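PDB 3PAS: TetR family transcription regulator from Marinobacter aquaeolei, which probably binds DNA at cis-regulatory sites and acts as a transcription factor. Local coordinates for residues P149-F154 against D187-R192. Numbering follows the deposited sequence.
Sequences PLLETF and DAVADR
Leu151 and Phe154 of helix 148-167 pack against Ala188 and Val189, at the C-terminal end of helix 175-189. These are the last two helices of the all-helical C-terminal domain of a TetR-type regulator. The contact is wholly apolar and buried. The side chains of Leu151 and Val189 meet roughly perpendicular to each other. Leu151 has CG anti to its carbonyl carbon (chi1 -65°). CD1 continues the extended chain, while CD2 branches off it and lies 3.9 Å from both Val189 CG1 and CB. One turn on, Phe154 meets the second helix through its CB, 3.7 Å from Ala188 CB, and the near part of its ring. The ring then leads away from the helix, and the Ala188 methyl approaches it obliquely, 3.8 Å from Phe154 CD1. Thr153 CG2 lies over the ring face on the other side from Ala188, offset toward the rim. Leu151 and Val189 also share Ile143 as a neighbour. Met184 of the second subunit packs on Leu150 and Phe154, so this region is part of the subunit interface. Lys144 NZ donates hydrogen bonds to Ala188 O and Ala190 O, where the helix ends. Val189 CG1 links the two halves of the contact, since it also lies 4.0 Å from Phe154 CB.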
loop_
_atom_site.group_PDB
_atom_site.type_symbol
_atom_site.label_atom_id
_atom_site.label_comp_id
_atom_site.label_asym_id
_atom_site.label_seq_id
_atom_site.Cartn_x
_atom_site.Cartn_y
_atom_site.Cartn_z
ATOM N N PRO B 149 -2.268 -13.829 4.683
ATOM C CA PRO B 149 -1.882 -12.602 3.980
ATOM C C PRO B 149 -3.044 -11.938 3.197
ATOM O O PRO B 149 -3.078 -10.695 3.023
ATOM C CB PRO B 149 -0.792 -13.087 3.041
ATOM C CG PRO B 149 -0.180 -14.269 3.783
ATOM C CD PRO B 149 -1.326 -14.938 4.439
ATOM N N LEU B 150 -3.993 -12.743 2.726
ATOM C CA LEU B 150 -5.181 -12.198 2.057
ATOM C C LEU B 150 -6.107 -11.482 3.065
ATOM O O LEU B 150 -6.726 -10.458 2.738
ATOM C CB LEU B 150 -5.937 -13.287 1.273
ATOM C CG LEU B 150 -5.200 -13.952 0.080
ATOM C CD1 LEU B 150 -6.104 -14.863 -0.732
ATOM C CD2 LEU B 150 -4.610 -12.871 -0.809
ATOM N N LEU B 151 -6.240 -12.025 4.278
ATOM C CA LEU B 151 -7.015 -11.392 5.316
ATOM C C LEU B 151 -6.405 -10.039 5.688
ATOM O O LEU B 151 -7.135 -9.064 5.821
ATOM C CB LEU B 151 -7.166 -12.285 6.541
ATOM C CG LEU B 151 -7.961 -13.590 6.320
ATOM C CD1 LEU B 151 -8.088 -14.326 7.716
ATOM C CD2 LEU B 151 -9.354 -13.371 5.646
ATOM N N GLU B 152 -5.081 -9.991 5.812
ATOM C CA GLU B 152 -4.343 -8.747 6.077
ATOM C C GLU B 152 -4.619 -7.712 5.003
ATOM O O GLU B 152 -4.912 -6.530 5.280
ATOM C CB GLU B 152 -2.842 -9.077 6.159
ATOM C CG GLU B 152 -1.863 -7.948 6.476
ATOM C CD GLU B 152 -1.472 -7.101 5.261
ATOM O OE1 GLU B 152 -1.169 -7.658 4.171
ATOM O OE2 GLU B 152 -1.394 -5.867 5.413
ATOM N N THR B 153 -4.557 -8.172 3.755
ATOM C CA THR B 153 -4.750 -7.314 2.580
ATOM C C THR B 153 -6.104 -6.637 2.507
ATOM O O THR B 153 -6.172 -5.439 2.136
ATOM C CB THR B 153 -4.481 -8.132 1.270
ATOM O OG1 THR B 153 -3.114 -8.584 1.320
ATOM C CG2 THR B 153 -4.706 -7.298 -0.014
ATOM N N PHE B 154 -7.157 -7.368 2.874
ATOM C CA PHE B 154 -8.509 -6.874 2.732
ATOM C C PHE B 154 -9.166 -6.353 4.021
ATOM O O PHE B 154 -10.168 -5.673 3.926
ATOM C CB PHE B 154 -9.435 -7.923 2.088
ATOM C CG PHE B 154 -9.137 -8.135 0.624
ATOM C CD1 PHE B 154 -9.606 -7.248 -0.307
ATOM C CD2 PHE B 154 -8.285 -9.158 0.201
ATOM C CE1 PHE B 154 -9.302 -7.376 -1.663
ATOM C CE2 PHE B 154 -7.938 -9.294 -1.168
ATOM C CZ PHE B 154 -8.462 -8.415 -2.112
ATOM N N ASP B 187 -17.303 -7.750 3.682
ATOM C CA ASP B 187 -17.737 -8.471 2.489
ATOM C C ASP B 187 -16.554 -9.167 1.789
ATOM O O ASP B 187 -16.679 -10.315 1.322
ATOM C CB ASP B 187 -18.451 -7.541 1.552
ATOM C CG ASP B 187 -19.915 -7.258 1.966
ATOM O OD1 ASP B 187 -20.447 -7.814 2.927
ATOM O OD2 ASP B 187 -20.542 -6.445 1.297
ATOM N N ALA B 188 -15.410 -8.492 1.719
ATOM C CA ALA B 188 -14.210 -9.096 1.127
ATOM C C ALA B 188 -13.794 -10.427 1.821
ATOM O O ALA B 188 -13.499 -11.416 1.142
ATOM C CB ALA B 188 -13.023 -8.108 1.194
ATOM N N VAL B 189 -13.776 -10.426 3.157
ATOM C CA VAL B 189 -13.293 -11.567 3.943
ATOM C C VAL B 189 -14.341 -12.618 4.338
ATOM O O VAL B 189 -13.973 -13.735 4.741
ATOM C CB VAL B 189 -12.512 -11.119 5.212
ATOM C CG1 VAL B 189 -11.361 -10.147 4.807
ATOM C CG2 VAL B 189 -13.441 -10.525 6.282
ATOM N N ALA B 190 -15.601 -12.221 4.289
ATOM C CA ALA B 190 -16.692 -13.037 4.856
ATOM C C ALA B 190 -17.029 -14.223 3.943
ATOM O O ALA B 190 -17.096 -14.092 2.715
ATOM C CB ALA B 190 -17.947 -12.159 5.084
ATOM N N ASP B 191 -17.244 -15.379 4.548
ATOM C CA ASP B 191 -17.588 -16.585 3.838
ATOM C C ASP B 191 -19.057 -16.423 3.477
ATOM O O ASP B 191 -19.856 -16.204 4.362
ATOM C CB ASP B 191 -17.376 -17.734 4.813
ATOM C CG ASP B 191 -17.585 -19.107 4.204
ATOM O OD1 ASP B 191 -18.370 -19.291 3.254
ATOM O OD2 ASP B 191 -16.988 -20.042 4.762
ATOM N N ARG B 192 -19.416 -16.511 2.197
ATOM C CA ARG B 192 -20.841 -16.330 1.756
ATOM C C ARG B 192 -21.654 -17.620 1.714
ATOM O O ARG B 192 -22.821 -17.601 1.321
ATOM C CB ARG B 192 -20.889 -15.674 0.370
ATOM C CG ARG B 192 -20.121 -14.349 0.373
ATOM C CD ARG B 192 -20.171 -13.601 -0.972
ATOM N NE ARG B 192 -21.535 -13.301 -1.326
ATOM C CZ ARG B 192 -21.924 -12.799 -2.503
ATOM N NH1 ARG B 192 -21.041 -12.501 -3.452
ATOM N NH2 ARG B 192 -23.210 -12.584 -2.707
#